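Local atomic coordinates of extracellular invertase (Aspergillus kawachii, PDB entry 5XH8), a protein that probably hydrolyses sucrose and related beta-fructofuranosides, and has high transfructosylation activity that builds fructooligosaccharides such as 1-kestose. Residues Arg437-Ser442 with Val585-Val590; Ser471-Gly476 with Phe577-Val582; Val489-Ser494 with Gly522-Phe527. All coordinates share one frame; numbering follows the deposited sequence.

Interaction 1: residues Arg437-Ser442 with Val585-Val590; sequences RTLNSS and VAFSKV
L439 and F587 meet on one face of the pairing, their side chains crossing obliquely so that the CD1 methyl of L439 lies 4.1 Å from CE1 of F587. The phenyl group is set with CG anti to its own carbonyl carbon (chi1 -68°), and R437 O lies at its rim, in the ring plane, 3.8 Å from CD1 of F587. R437 and V585 direct their side chains to this same face, where the aliphatic part of R437 lies near the F587 ring and the side chain packs on F577. The strands 437-439 and 585-587 run antiparallel at the border of one sheet of the C-terminal beta-sandwich of family 32, and the L439-F587 face looks onto F577 and H579 of the opposing sheet, which suits the apolar L439, V585 and F587. Two backbone bonds join R437 to F587 and two more join L439 to V585, the shortest being F587 N to R437 O at 2.8 Å. Between them T438 and A586 form a non-hydrogen-bonded pair facing the other way, with T438 OG1 3.7 Å from A586 CB. The branched threonine suits an extended strand, and its CG2 methyl lies 3.4 Å from V585 O.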
ATOM      1  N   ARG A 437     -10.481 -41.133 -48.979  1.00 48.87           N
ATOM      2  CA  ARG A 437      -9.889 -41.136 -50.313  1.00 49.48           C
ATOM      3  C   ARG A 437      -8.430 -40.814 -50.234  1.00 49.73           C
ATOM      4  O   ARG A 437      -7.960 -40.270 -49.239  1.00 51.77           O
ATOM      5  CB  ARG A 437     -10.545 -40.090 -51.202  1.00 51.79           C
ATOM      6  CG  ARG A 437     -10.310 -38.665 -50.735  1.00 53.27           C
ATOM      7  CD  ARG A 437     -11.374 -37.754 -51.269  1.00 54.47           C
ATOM      8  NE  ARG A 437     -11.353 -37.774 -52.712  1.00 56.70           N
ATOM      9  CZ  ARG A 437     -12.414 -37.761 -53.509  1.00 56.91           C
ATOM     10  NH1 ARG A 437     -13.656 -37.735 -53.032  1.00 55.71           N
ATOM     11  NH2 ARG A 437     -12.216 -37.797 -54.817  1.00 57.84           N
ATOM     12  N   THR A 438      -7.727 -41.116 -51.312  1.00 48.12           N
ATOM     13  CA  THR A 438      -6.336 -40.769 -51.451  1.00 47.24           C
ATOM     14  C   THR A 438      -6.240 -39.710 -52.516  1.00 48.89           C
ATOM     15  O   THR A 438      -6.959 -39.777 -53.506  1.00 52.71           O
ATOM     16  CB  THR A 438      -5.533 -42.020 -51.789  1.00 46.68           C
ATOM     17  OG1 THR A 438      -5.691 -42.929 -50.702  1.00 47.72           O
ATOM     18  CG2 THR A 438      -4.050 -41.724 -51.979  1.00 46.97           C
ATOM     19  N   LEU A 439      -5.387 -38.713 -52.292  1.00 49.91           N
ATOM     20  CA  LEU A 439      -5.130 -37.674 -53.283  1.00 53.16           C
ATOM     21  C   LEU A 439      -3.638 -37.616 -53.563  1.00 53.08           C
ATOM     22  O   LEU A 439      -2.833 -37.664 -52.630  1.00 56.47           O
ATOM     23  CB  LEU A 439      -5.616 -36.303 -52.793  1.00 53.52           C
ATOM     24  CG  LEU A 439      -7.124 -36.053 -52.678  1.00 54.63           C
ATOM     25  CD1 LEU A 439      -7.381 -34.607 -52.281  1.00 51.89           C
ATOM     26  CD2 LEU A 439      -7.869 -36.375 -53.967  1.00 56.08           C
ATOM     27  N   ASN A 440      -3.283 -37.525 -54.849  1.00 52.34           N
ATOM     28  CA  ASN A 440      -1.887 -37.350 -55.293  1.00 50.45           C
ATOM     29  C   ASN A 440      -1.643 -36.120 -56.137  1.00 49.54           C
ATOM     30  O   ASN A 440      -0.526 -35.615 -56.141  1.00 51.96           O
ATOM     31  CB  ASN A 440      -1.425 -38.564 -56.097  1.00 51.96           C
ATOM     32  CG  ASN A 440      -1.265 -39.786 -55.246  1.00 51.60           C
ATOM     33  OD1 ASN A 440      -0.203 -40.007 -54.663  1.00 59.02           O
ATOM     34  ND2 ASN A 440      -2.316 -40.591 -55.160  1.00 51.58           N
ATOM     35  N   SER A 441      -2.649 -35.652 -56.880  1.00 51.40           N
ATOM     36  CA  SER A 441      -2.499 -34.445 -57.708  1.00 54.39           C
ATOM     37  C   SER A 441      -2.928 -33.183 -56.954  1.00 55.44           C
ATOM     38  O   SER A 441      -3.562 -33.258 -55.909  1.00 56.10           O
ATOM     39  CB  SER A 441      -3.306 -34.583 -58.998  1.00 54.76           C
ATOM     40  OG  SER A 441      -4.650 -34.902 -58.705  1.00 58.87           O
ATOM     41  N   SER A 442      -2.564 -32.033 -57.507  1.00 55.85           N
ATOM     42  CA  SER A 442      -2.870 -30.732 -56.932  1.00 57.15           C
ATOM     43  C   SER A 442      -4.346 -30.377 -57.102  1.00 57.89           C
ATOM     44  O   SER A 442      -4.872 -30.511 -58.197  1.00 61.36           O
ATOM     45  CB  SER A 442      -2.014 -29.667 -57.621  1.00 56.87           C
ATOM     46  OG  SER A 442      -2.244 -28.376 -57.093  1.00 62.84           O
ATOM     47  N   VAL A 585      -1.590 -38.346 -50.026  1.00 50.90           N
ATOM     48  CA  VAL A 585      -2.249 -38.290 -48.718  1.00 50.92           C
ATOM     49  C   VAL A 585      -3.428 -39.209 -48.740  1.00 46.20           C
ATOM     50  O   VAL A 585      -4.170 -39.195 -49.711  1.00 48.50           O
ATOM     51  CB  VAL A 585      -2.942 -36.930 -48.439  1.00 53.10           C
ATOM     52  CG1 VAL A 585      -3.022 -36.669 -46.942  1.00 52.32           C
ATOM     53  CG2 VAL A 585      -2.291 -35.806 -49.203  1.00 56.80           C
ATOM     54  N   ALA A 586      -3.662 -39.928 -47.652  1.00 43.89           N
ATOM     55  CA  ALA A 586      -4.883 -40.693 -47.514  1.00 43.96           C
ATOM     56  C   ALA A 586      -5.716 -40.100 -46.392  1.00 45.22           C
ATOM     57  O   ALA A 586      -5.269 -40.044 -45.239  1.00 46.74           O
ATOM     58  CB  ALA A 586      -4.571 -42.159 -47.244  1.00 44.41           C
ATOM     59  N   PHE A 587      -6.923 -39.658 -46.749  1.00 42.85           N
ATOM     60  CA  PHE A 587      -7.908 -39.153 -45.816  1.00 42.37           C
ATOM     61  C   PHE A 587      -8.794 -40.289 -45.388  1.00 41.97           C
ATOM     62  O   PHE A 587      -9.353 -40.968 -46.233  1.00 42.54           O
ATOM     63  CB  PHE A 587      -8.799 -38.095 -46.490  1.00 42.85           C
ATOM     64  CG  PHE A 587      -8.084 -36.832 -46.838  1.00 43.69           C
ATOM     65  CD1 PHE A 587      -7.390 -36.717 -48.039  1.00 44.31           C
ATOM     66  CD2 PHE A 587      -8.100 -35.743 -45.961  1.00 43.47           C
ATOM     67  CE1 PHE A 587      -6.733 -35.544 -48.372  1.00 45.30           C
ATOM     68  CE2 PHE A 587      -7.435 -34.569 -46.282  1.00 44.54           C
ATOM     69  CZ  PHE A 587      -6.759 -34.464 -47.491  1.00 47.14           C
ATOM     70  N   SER A 588      -8.971 -40.485 -44.093  1.00 40.73           N
ATOM     71  CA  SER A 588     -10.012 -41.383 -43.633  1.00 43.73           C
ATOM     72  C   SER A 588     -11.379 -40.818 -43.980  1.00 49.70           C
ATOM     73  O   SER A 588     -11.513 -39.681 -44.450  1.00 54.71           O
ATOM     74  CB  SER A 588      -9.982 -41.509 -42.122  1.00 45.43           C
ATOM     75  OG  SER A 588     -10.540 -40.324 -41.548  1.00 41.14           O
ATOM     76  N   LYS A 589     -12.393 -41.631 -43.717  1.00 53.70           N
ATOM     77  CA  LYS A 589     -13.767 -41.181 -43.550  1.00 54.41           C
ATOM     78  C   LYS A 589     -13.743 -39.911 -42.632  1.00 54.70           C
ATOM     79  O   LYS A 589     -13.106 -39.879 -41.575  1.00 50.28           O
ATOM     80  CB  LYS A 589     -14.560 -42.354 -42.954  1.00 59.06           C
ATOM     81  CG  LYS A 589     -16.025 -42.165 -42.595  1.00 65.27           C
ATOM     82  CD  LYS A 589     -16.360 -43.031 -41.370  1.00 70.17           C
ATOM     83  CE  LYS A 589     -17.854 -43.254 -41.152  1.00 73.92           C
ATOM     84  NZ  LYS A 589     -18.230 -44.695 -41.197  1.00 77.15           N
ATOM     85  N   VAL A 590     -14.380 -38.854 -43.110  1.00 50.67           N
ATOM     86  CA  VAL A 590     -14.420 -37.567 -42.452  1.00 48.72           C
ATOM     87  C   VAL A 590     -15.796 -37.473 -41.817  1.00 48.55           C
ATOM     88  O   VAL A 590     -16.785 -37.743 -42.499  1.00 47.97           O
ATOM     89  CB  VAL A 590     -14.237 -36.448 -43.500  1.00 47.28           C
ATOM     90  CG1 VAL A 590     -14.217 -35.079 -42.845  1.00 49.51           C
ATOM     91  CG2 VAL A 590     -12.968 -36.691 -44.307  1.00 46.33           C
TER

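Interaction 2: residues Ser471-Gly476 with Phe577-Val582; sequences SGLKSG and FFHNGV
N580 grips the backbone of G472 and K474, just where strand 474-476 begins; here two antiparallel strands of the C-terminal beta-sandwich pass into loops and an Asx turn begins. Its CB lies 3.8 Å from K474 O. The first torsion (chi1 70°) puts CG in the crowded position between backbone N and carbonyl carbon, within 3.4 Å of K474 N. OD1 then accepts from K474 N at 3.0 Å and from V582 N, the two donors arriving from opposite faces of the amide plane; the second bond is the Asx turn. At the tip, ND2 donates to G472 O over 2.7 Å, a nearly straight bond (162°) lying in the planes of both amide and carbonyl. Asparagine suits the place because one flat group both accepts and donates. The extended chain of K474 crosses it at about a right angle, with CB, CG and CD all close to ND2. V582 packs its CG1 against the G472 carbonyl carbon at 3.6 Å, and G581 has a positive phi that favours glycine. On the inward face S475 OG is hydrogen-bonded to H579 ND1 at 3.0 Å, while H579 NE2 donates to G583 O.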
ATOM      1  N   SER A 471       9.407 -32.929 -47.140  1.00 54.94           N
ATOM      2  CA  SER A 471       8.994 -32.574 -48.506  1.00 54.18           C
ATOM      3  C   SER A 471       8.139 -31.321 -48.527  1.00 54.42           C
ATOM      4  O   SER A 471       7.805 -30.758 -47.474  1.00 58.72           O
ATOM      5  CB  SER A 471       8.182 -33.710 -49.119  1.00 55.53           C
ATOM      6  OG  SER A 471       6.815 -33.623 -48.731  1.00 57.48           O
ATOM      7  N   GLY A 472       7.741 -30.924 -49.735  1.00 49.04           N
ATOM      8  CA  GLY A 472       6.863 -29.773 -49.956  1.00 45.64           C
ATOM      9  C   GLY A 472       5.368 -30.072 -49.906  1.00 43.73           C
ATOM     10  O   GLY A 472       4.577 -29.265 -50.389  1.00 45.46           O
ATOM     11  N   LEU A 473       4.983 -31.218 -49.335  1.00 42.23           N
ATOM     12  CA  LEU A 473       3.578 -31.580 -49.120  1.00 44.84           C
ATOM     13  C   LEU A 473       2.806 -30.542 -48.276  1.00 46.76           C
ATOM     14  O   LEU A 473       3.337 -30.013 -47.283  1.00 43.07           O
ATOM     15  CB  LEU A 473       3.469 -32.965 -48.453  1.00 44.13           C
ATOM     16  CG  LEU A 473       2.046 -33.476 -48.137  1.00 45.96           C
ATOM     17  CD1 LEU A 473       1.917 -34.972 -48.379  1.00 46.34           C
ATOM     18  CD2 LEU A 473       1.589 -33.145 -46.706  1.00 46.02           C
ATOM     19  N   LYS A 474       1.567 -30.277 -48.716  1.00 45.17           N
ATOM     20  CA  LYS A 474       0.565 -29.506 -47.993  1.00 43.07           C
ATOM     21  C   LYS A 474      -0.759 -30.202 -48.207  1.00 42.93           C
ATOM     22  O   LYS A 474      -1.218 -30.287 -49.348  1.00 44.13           O
ATOM     23  CB  LYS A 474       0.460 -28.083 -48.523  1.00 44.80           C
ATOM     24  CG  LYS A 474       1.703 -27.260 -48.290  1.00 44.87           C
ATOM     25  CD  LYS A 474       1.663 -25.958 -49.043  1.00 46.56           C
ATOM     26  CE  LYS A 474       3.079 -25.470 -49.259  1.00 49.83           C
ATOM     27  NZ  LYS A 474       3.078 -24.029 -49.573  1.00 54.99           N
ATOM     28  N   SER A 475      -1.362 -30.711 -47.132  1.00 39.64           N
ATOM     29  CA  SER A 475      -2.671 -31.346 -47.209  1.00 39.89           C
ATOM     30  C   SER A 475      -3.579 -30.959 -46.025  1.00 40.48           C
ATOM     31  O   SER A 475      -3.121 -30.834 -44.888  1.00 36.45           O
ATOM     32  CB  SER A 475      -2.510 -32.875 -47.281  1.00 42.41           C
ATOM     33  OG  SER A 475      -1.374 -33.248 -48.066  1.00 42.10           O
ATOM     34  N   GLY A 476      -4.869 -30.790 -46.309  1.00 39.59           N
ATOM     35  CA  GLY A 476      -5.850 -30.550 -45.284  1.00 40.29           C
ATOM     36  C   GLY A 476      -7.235 -30.350 -45.851  1.00 42.41           C
ATOM     37  O   GLY A 476      -7.688 -31.142 -46.681  1.00 43.04           O
ATOM     38  N   PHE A 577     -11.684 -31.365 -49.649  1.00 37.58           N
ATOM     39  CA  PHE A 577     -10.326 -31.895 -49.452  1.00 38.06           C
ATOM     40  C   PHE A 577      -9.380 -30.942 -50.154  1.00 38.40           C
ATOM     41  O   PHE A 577      -9.749 -30.315 -51.150  1.00 37.38           O
ATOM     42  CB  PHE A 577     -10.139 -33.300 -50.057  1.00 39.62           C
ATOM     43  CG  PHE A 577     -11.047 -34.342 -49.472  1.00 39.42           C
ATOM     44  CD1 PHE A 577     -10.682 -35.029 -48.331  1.00 40.57           C
ATOM     45  CD2 PHE A 577     -12.273 -34.628 -50.060  1.00 39.64           C
ATOM     46  CE1 PHE A 577     -11.529 -35.977 -47.776  1.00 41.07           C
ATOM     47  CE2 PHE A 577     -13.122 -35.575 -49.513  1.00 39.58           C
ATOM     48  CZ  PHE A 577     -12.751 -36.252 -48.366  1.00 40.54           C
ATOM     49  N   PHE A 578      -8.177 -30.806 -49.623  1.00 37.67           N
ATOM     50  CA  PHE A 578      -7.154 -29.988 -50.249  1.00 41.84           C
ATOM     51  C   PHE A 578      -5.830 -30.732 -50.176  1.00 43.06           C
ATOM     52  O   PHE A 578      -5.506 -31.324 -49.148  1.00 43.20           O
ATOM     53  CB  PHE A 578      -7.015 -28.633 -49.549  1.00 41.03           C
ATOM     54  CG  PHE A 578      -5.692 -27.965 -49.800  1.00 40.94           C
ATOM     55  CD1 PHE A 578      -5.445 -27.320 -51.005  1.00 42.65           C
ATOM     56  CD2 PHE A 578      -4.679 -28.019 -48.856  1.00 39.83           C
ATOM     57  CE1 PHE A 578      -4.222 -26.714 -51.249  1.00 42.61           C
ATOM     58  CE2 PHE A 578      -3.452 -27.414 -49.091  1.00 41.18           C
ATOM     59  CZ  PHE A 578      -3.221 -26.755 -50.289  1.00 42.34           C
ATOM     60  N   HIS A 579      -5.075 -30.681 -51.270  1.00 46.36           N
ATOM     61  CA  HIS A 579      -3.762 -31.332 -51.372  1.00 46.75           C
ATOM     62  C   HIS A 579      -2.995 -30.635 -52.496  1.00 46.69           C
ATOM     63  O   HIS A 579      -3.572 -30.374 -53.562  1.00 47.10           O
ATOM     64  CB  HIS A 579      -3.950 -32.833 -51.622  1.00 48.68           C
ATOM     65  CG  HIS A 579      -2.679 -33.564 -51.921  1.00 54.24           C
ATOM     66  ND1 HIS A 579      -1.588 -33.536 -51.081  1.00 55.47           N
ATOM     67  CD2 HIS A 579      -2.329 -34.348 -52.969  1.00 56.33           C
ATOM     68  CE1 HIS A 579      -0.616 -34.262 -51.602  1.00 58.10           C
ATOM     69  NE2 HIS A 579      -1.041 -34.769 -52.747  1.00 56.81           N
ATOM     70  N   ASN A 580      -1.725 -30.287 -52.261  1.00 45.33           N
ATOM     71  CA  ASN A 580      -0.970 -29.458 -53.231  1.00 44.95           C
ATOM     72  C   ASN A 580      -0.269 -30.273 -54.339  1.00 47.32           C
ATOM     73  O   ASN A 580       0.474 -29.719 -55.138  1.00 49.26           O
ATOM     74  CB  ASN A 580       0.036 -28.544 -52.529  1.00 42.31           C
ATOM     75  CG  ASN A 580       1.196 -29.295 -51.924  1.00 41.68           C
ATOM     76  OD1 ASN A 580       1.100 -30.492 -51.640  1.00 44.27           O
ATOM     77  ND2 ASN A 580       2.288 -28.589 -51.675  1.00 40.73           N
ATOM     78  N   GLY A 581      -0.478 -31.583 -54.351  1.00 48.25           N
ATOM     79  CA  GLY A 581       0.063 -32.436 -55.380  1.00 54.13           C
ATOM     80  C   GLY A 581       1.419 -33.012 -55.067  1.00 54.55           C
ATOM     81  O   GLY A 581       1.842 -33.925 -55.764  1.00 56.60           O
ATOM     82  N   VAL A 582       2.097 -32.510 -54.028  1.00 53.95           N
ATOM     83  CA  VAL A 582       3.428 -33.000 -53.671  1.00 52.76           C
ATOM     84  C   VAL A 582       3.264 -34.274 -52.836  1.00 58.19           C
ATOM     85  O   VAL A 582       2.924 -34.225 -51.652  1.00 61.06           O
ATOM     86  CB  VAL A 582       4.261 -31.933 -52.939  1.00 51.14           C
ATOM     87  CG1 VAL A 582       5.616 -32.490 -52.515  1.00 52.36           C
ATOM     88  CG2 VAL A 582       4.430 -30.702 -53.821  1.00 50.38           C
TER

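Interaction 3: residues Val489-Ser494 with Gly522-Phe527; sequences VYYQFS and GKLRLF
L526 and Y491 reach toward each other tip to tip, and the CD1 methyl of L526 settles over one face of the tyrosine ring in a CH-pi contact, 4.0 Å from the ring centroid and 20° off its normal. That methyl also comes 4.2 Å from CZ of F493, whose side chain crosses the leucine at about a right angle. The two aromatic residues support each other, for CE2 of Y491 stands 3.5 Å above the centre of the F493 ring. L524 completes the apolar group, with its CB 4.1 Å from CE1 of Y491. L526 suits its place because a branch methyl can lie on a ring face, whereas L524 meets the ring through CB, and L540 and I537 of strand 534-547 extend the same core.

CG of Y491 is anti to the backbone N (chi1 -169°), and from there the ring projects toward 522-527 and brings its hydroxyl to the polar backbone. Y491 OH donates to L524 O at 2.6 Å, the oxygen lying at the ring's edge in its plane. The hydroxyl also accepts from a water at 2.8 Å, and this water in turn takes the N-H of L526, so in this buried setting Y491 OH meets L524 O directly and L526 N through the water. Farther out, R525 points away and forms salt bridges with E496 and E392. Beyond G522-K523 the chain is leaving one sheet for strand 528-531 of the other, so Y491 packs on a crossover between the two sheets of the beta-sandwich that forms the C-terminal module of family 32 glycosidases.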
ATOM      1  N   VAL A 489      -7.029 -24.879 -44.085  1.00 32.47           N
ATOM      2  CA  VAL A 489      -6.333 -25.368 -42.909  1.00 33.74           C
ATOM      3  C   VAL A 489      -5.563 -26.590 -43.369  1.00 34.27           C
ATOM      4  O   VAL A 489      -6.183 -27.555 -43.830  1.00 33.76           O
ATOM      5  CB  VAL A 489      -7.328 -25.801 -41.794  1.00 33.52           C
ATOM      6  CG1 VAL A 489      -6.582 -26.411 -40.617  1.00 35.79           C
ATOM      7  CG2 VAL A 489      -8.181 -24.629 -41.349  1.00 35.19           C
ATOM      8  N   TYR A 490      -4.244 -26.590 -43.218  1.00 35.55           N
ATOM      9  CA  TYR A 490      -3.453 -27.712 -43.732  1.00 36.92           C
ATOM     10  C   TYR A 490      -2.209 -28.035 -42.924  1.00 36.63           C
ATOM     11  O   TYR A 490      -1.693 -27.180 -42.221  1.00 35.63           O
ATOM     12  CB  TYR A 490      -3.089 -27.441 -45.189  1.00 36.39           C
ATOM     13  CG  TYR A 490      -2.229 -26.216 -45.435  1.00 35.34           C
ATOM     14  CD1 TYR A 490      -2.803 -24.968 -45.684  1.00 34.63           C
ATOM     15  CD2 TYR A 490      -0.849 -26.315 -45.482  1.00 34.89           C
ATOM     16  CE1 TYR A 490      -2.024 -23.860 -45.958  1.00 33.78           C
ATOM     17  CE2 TYR A 490      -0.061 -25.204 -45.741  1.00 35.12           C
ATOM     18  CZ  TYR A 490      -0.652 -23.988 -45.978  1.00 34.64           C
ATOM     19  OH  TYR A 490       0.139 -22.904 -46.230  1.00 36.56           O
ATOM     20  N   TYR A 491      -1.767 -29.293 -43.001  1.00 36.28           N
ATOM     21  CA  TYR A 491      -0.462 -29.697 -42.481  1.00 36.44           C
ATOM     22  C   TYR A 491       0.599 -29.545 -43.562  1.00 38.29           C
ATOM     23  O   TYR A 491       0.355 -29.810 -44.733  1.00 43.01           O
ATOM     24  CB  TYR A 491      -0.477 -31.129 -41.960  1.00 38.14           C
ATOM     25  CG  TYR A 491       0.776 -31.460 -41.183  1.00 40.69           C
ATOM     26  CD1 TYR A 491       0.926 -31.034 -39.857  1.00 42.61           C
ATOM     27  CD2 TYR A 491       1.834 -32.160 -41.774  1.00 41.18           C
ATOM     28  CE1 TYR A 491       2.084 -31.307 -39.136  1.00 43.37           C
ATOM     29  CE2 TYR A 491       2.998 -32.443 -41.061  1.00 43.24           C
ATOM     30  CZ  TYR A 491       3.122 -32.019 -39.740  1.00 43.55           C
ATOM     31  OH  TYR A 491       4.278 -32.280 -39.026  1.00 39.89           O
ATOM     32  N   GLN A 492       1.779 -29.133 -43.138  1.00 40.23           N
ATOM     33  CA  GLN A 492       2.903 -28.825 -43.986  1.00 41.59           C
ATOM     34  C   GLN A 492       4.134 -29.500 -43.364  1.00 43.22           C
ATOM     35  O   GLN A 492       4.501 -29.188 -42.216  1.00 39.96           O
ATOM     36  CB  GLN A 492       3.043 -27.310 -43.993  1.00 46.78           C
ATOM     37  CG  GLN A 492       4.171 -26.730 -44.794  1.00 49.02           C
ATOM     38  CD  GLN A 492       4.080 -25.221 -44.851  1.00 50.42           C
ATOM     39  OE1 GLN A 492       4.590 -24.520 -43.983  1.00 55.45           O
ATOM     40  NE2 GLN A 492       3.431 -24.712 -45.881  1.00 54.78           N
ATOM     41  N   PHE A 493       4.759 -30.441 -44.086  1.00 41.75           N
ATOM     42  CA  PHE A 493       5.965 -31.121 -43.565  1.00 40.68           C
ATOM     43  C   PHE A 493       7.226 -30.287 -43.580  1.00 38.28           C
ATOM     44  O   PHE A 493       8.078 -30.522 -42.746  1.00 42.68           O
ATOM     45  CB  PHE A 493       6.237 -32.459 -44.271  1.00 41.23           C
ATOM     46  CG  PHE A 493       5.413 -33.589 -43.744  1.00 39.14           C
ATOM     47  CD1 PHE A 493       4.169 -33.854 -44.284  1.00 39.98           C
ATOM     48  CD2 PHE A 493       5.870 -34.368 -42.699  1.00 38.33           C
ATOM     49  CE1 PHE A 493       3.399 -34.888 -43.803  1.00 38.60           C
ATOM     50  CE2 PHE A 493       5.103 -35.410 -42.208  1.00 41.27           C
ATOM     51  CZ  PHE A 493       3.863 -35.668 -42.765  1.00 40.08           C
ATOM     52  N   SER A 494       7.350 -29.322 -44.489  1.00 41.33           N
ATOM     53  CA  SER A 494       8.580 -28.510 -44.606  1.00 43.39           C
ATOM     54  C   SER A 494       9.038 -27.853 -43.303  1.00 45.47           C
ATOM     55  O   SER A 494      10.241 -27.778 -43.036  1.00 45.45           O
ATOM     56  CB  SER A 494       8.397 -27.419 -45.646  1.00 44.65           C
ATOM     57  OG  SER A 494       7.323 -26.574 -45.284  1.00 51.80           O
ATOM     58  N   GLY A 522       0.981 -23.170 -36.203  1.00 33.23           N
ATOM     59  CA  GLY A 522       1.642 -23.815 -35.078  1.00 34.82           C
ATOM     60  C   GLY A 522       2.405 -25.090 -35.434  1.00 37.32           C
ATOM     61  O   GLY A 522       2.001 -25.824 -36.326  1.00 37.25           O
ATOM     62  N   LYS A 523       3.503 -25.337 -34.723  1.00 39.38           N
ATOM     63  CA  LYS A 523       4.345 -26.532 -34.904  1.00 39.09           C
ATOM     64  C   LYS A 523       3.670 -27.780 -34.364  1.00 38.99           C
ATOM     65  O   LYS A 523       3.119 -27.768 -33.250  1.00 32.70           O
ATOM     66  CB  LYS A 523       5.668 -26.399 -34.153  1.00 42.16           C
ATOM     67  CG  LYS A 523       6.553 -25.265 -34.624  1.00 48.48           C
ATOM     68  CD  LYS A 523       7.314 -25.619 -35.885  1.00 50.53           C
ATOM     69  CE  LYS A 523       8.342 -26.717 -35.645  1.00 49.62           C
ATOM     70  NZ  LYS A 523       9.379 -26.645 -36.709  1.00 50.81           N
ATOM     71  N   LEU A 524       3.728 -28.854 -35.154  1.00 35.87           N
ATOM     72  CA  LEU A 524       3.267 -30.164 -34.721  1.00 38.44           C
ATOM     73  C   LEU A 524       4.162 -31.228 -35.373  1.00 40.67           C
ATOM     74  O   LEU A 524       4.194 -31.318 -36.589  1.00 39.05           O
ATOM     75  CB  LEU A 524       1.819 -30.391 -35.142  1.00 37.36           C
ATOM     76  CG  LEU A 524       1.268 -31.791 -34.841  1.00 38.87           C
ATOM     77  CD1 LEU A 524       1.228 -32.080 -33.342  1.00 39.06           C
ATOM     78  CD2 LEU A 524      -0.104 -31.946 -35.464  1.00 39.83           C
ATOM     79  N   ARG A 525       4.893 -31.993 -34.563  1.00 40.80           N
ATOM     80  CA  ARG A 525       5.697 -33.102 -35.064  1.00 40.51           C
ATOM     81  C   ARG A 525       4.859 -34.364 -35.057  1.00 40.04           C
ATOM     82  O   ARG A 525       4.232 -34.704 -34.052  1.00 38.64           O
ATOM     83  CB  ARG A 525       6.947 -33.339 -34.229  1.00 39.75           C
ATOM     84  CG  ARG A 525       7.679 -34.639 -34.593  1.00 39.46           C
ATOM     85  CD  ARG A 525       9.133 -34.604 -34.199  1.00 37.73           C
ATOM     86  NE  ARG A 525       9.826 -33.576 -34.955  1.00 36.40           N
ATOM     87  CZ  ARG A 525      11.030 -33.104 -34.668  1.00 36.63           C
ATOM     88  NH1 ARG A 525      11.739 -33.580 -33.645  1.00 40.28           N
ATOM     89  NH2 ARG A 525      11.541 -32.149 -35.426  1.00 36.25           N
ATOM     90  N   LEU A 526       4.859 -35.037 -36.202  1.00 41.59           N
ATOM     91  CA  LEU A 526       4.307 -36.380 -36.367  1.00 40.79           C
ATOM     92  C   LEU A 526       5.538 -37.288 -36.358  1.00 42.55           C
ATOM     93  O   LEU A 526       6.405 -37.176 -37.233  1.00 39.09           O
ATOM     94  CB  LEU A 526       3.550 -36.469 -37.707  1.00 41.01           C
ATOM     95  CG  LEU A 526       2.337 -35.519 -37.803  1.00 40.52           C
ATOM     96  CD1 LEU A 526       1.691 -35.506 -39.187  1.00 39.63           C
ATOM     97  CD2 LEU A 526       1.304 -35.893 -36.742  1.00 39.24           C
ATOM     98  N   PHE A 527       5.643 -38.128 -35.330  1.00 42.52           N
ATOM     99  CA  PHE A 527       6.832 -38.962 -35.144  1.00 46.76           C
ATOM    100  C   PHE A 527       6.746 -40.217 -36.020  1.00 49.19           C
ATOM    101  O   PHE A 527       5.684 -40.538 -36.579  1.00 46.58           O
ATOM    102  CB  PHE A 527       6.963 -39.407 -33.690  1.00 45.75           C
ATOM    103  CG  PHE A 527       7.088 -38.280 -32.711  1.00 48.38           C
ATOM    104  CD1 PHE A 527       8.330 -37.708 -32.438  1.00 47.94           C
ATOM    105  CD2 PHE A 527       5.966 -37.808 -32.030  1.00 48.54           C
ATOM    106  CE1 PHE A 527       8.445 -36.677 -31.518  1.00 50.41           C
ATOM    107  CE2 PHE A 527       6.078 -36.771 -31.111  1.00 48.06           C
ATOM    108  CZ  PHE A 527       7.315 -36.208 -30.854  1.00 46.73           C
TER
HETATM  109  O   HOH W   1       6.559 -33.901 -38.646  1.00 37.78           O

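Overall arrangement
Followed from the N terminus, the chain lays down 437-442, 471-476 and 489-494 in turn, then supplies their partners in reverse order as 522-527, 577-582 and 585-590. The three loops are therefore nested without crossing: interaction 3 closes the innermost, interaction 2 encloses it, and interaction 1 encloses both. Interactions 2 and 3 share a sheet, where strands 474-481 and 487-492 are neighbours and S475 O probably accepts from Y491 N. Interaction 1 belongs to the facing sheet, and V585 packs against S475 and H579 across the interior. Interactions 1 and 3 do not touch, their nearest atoms being about 7 Å apart.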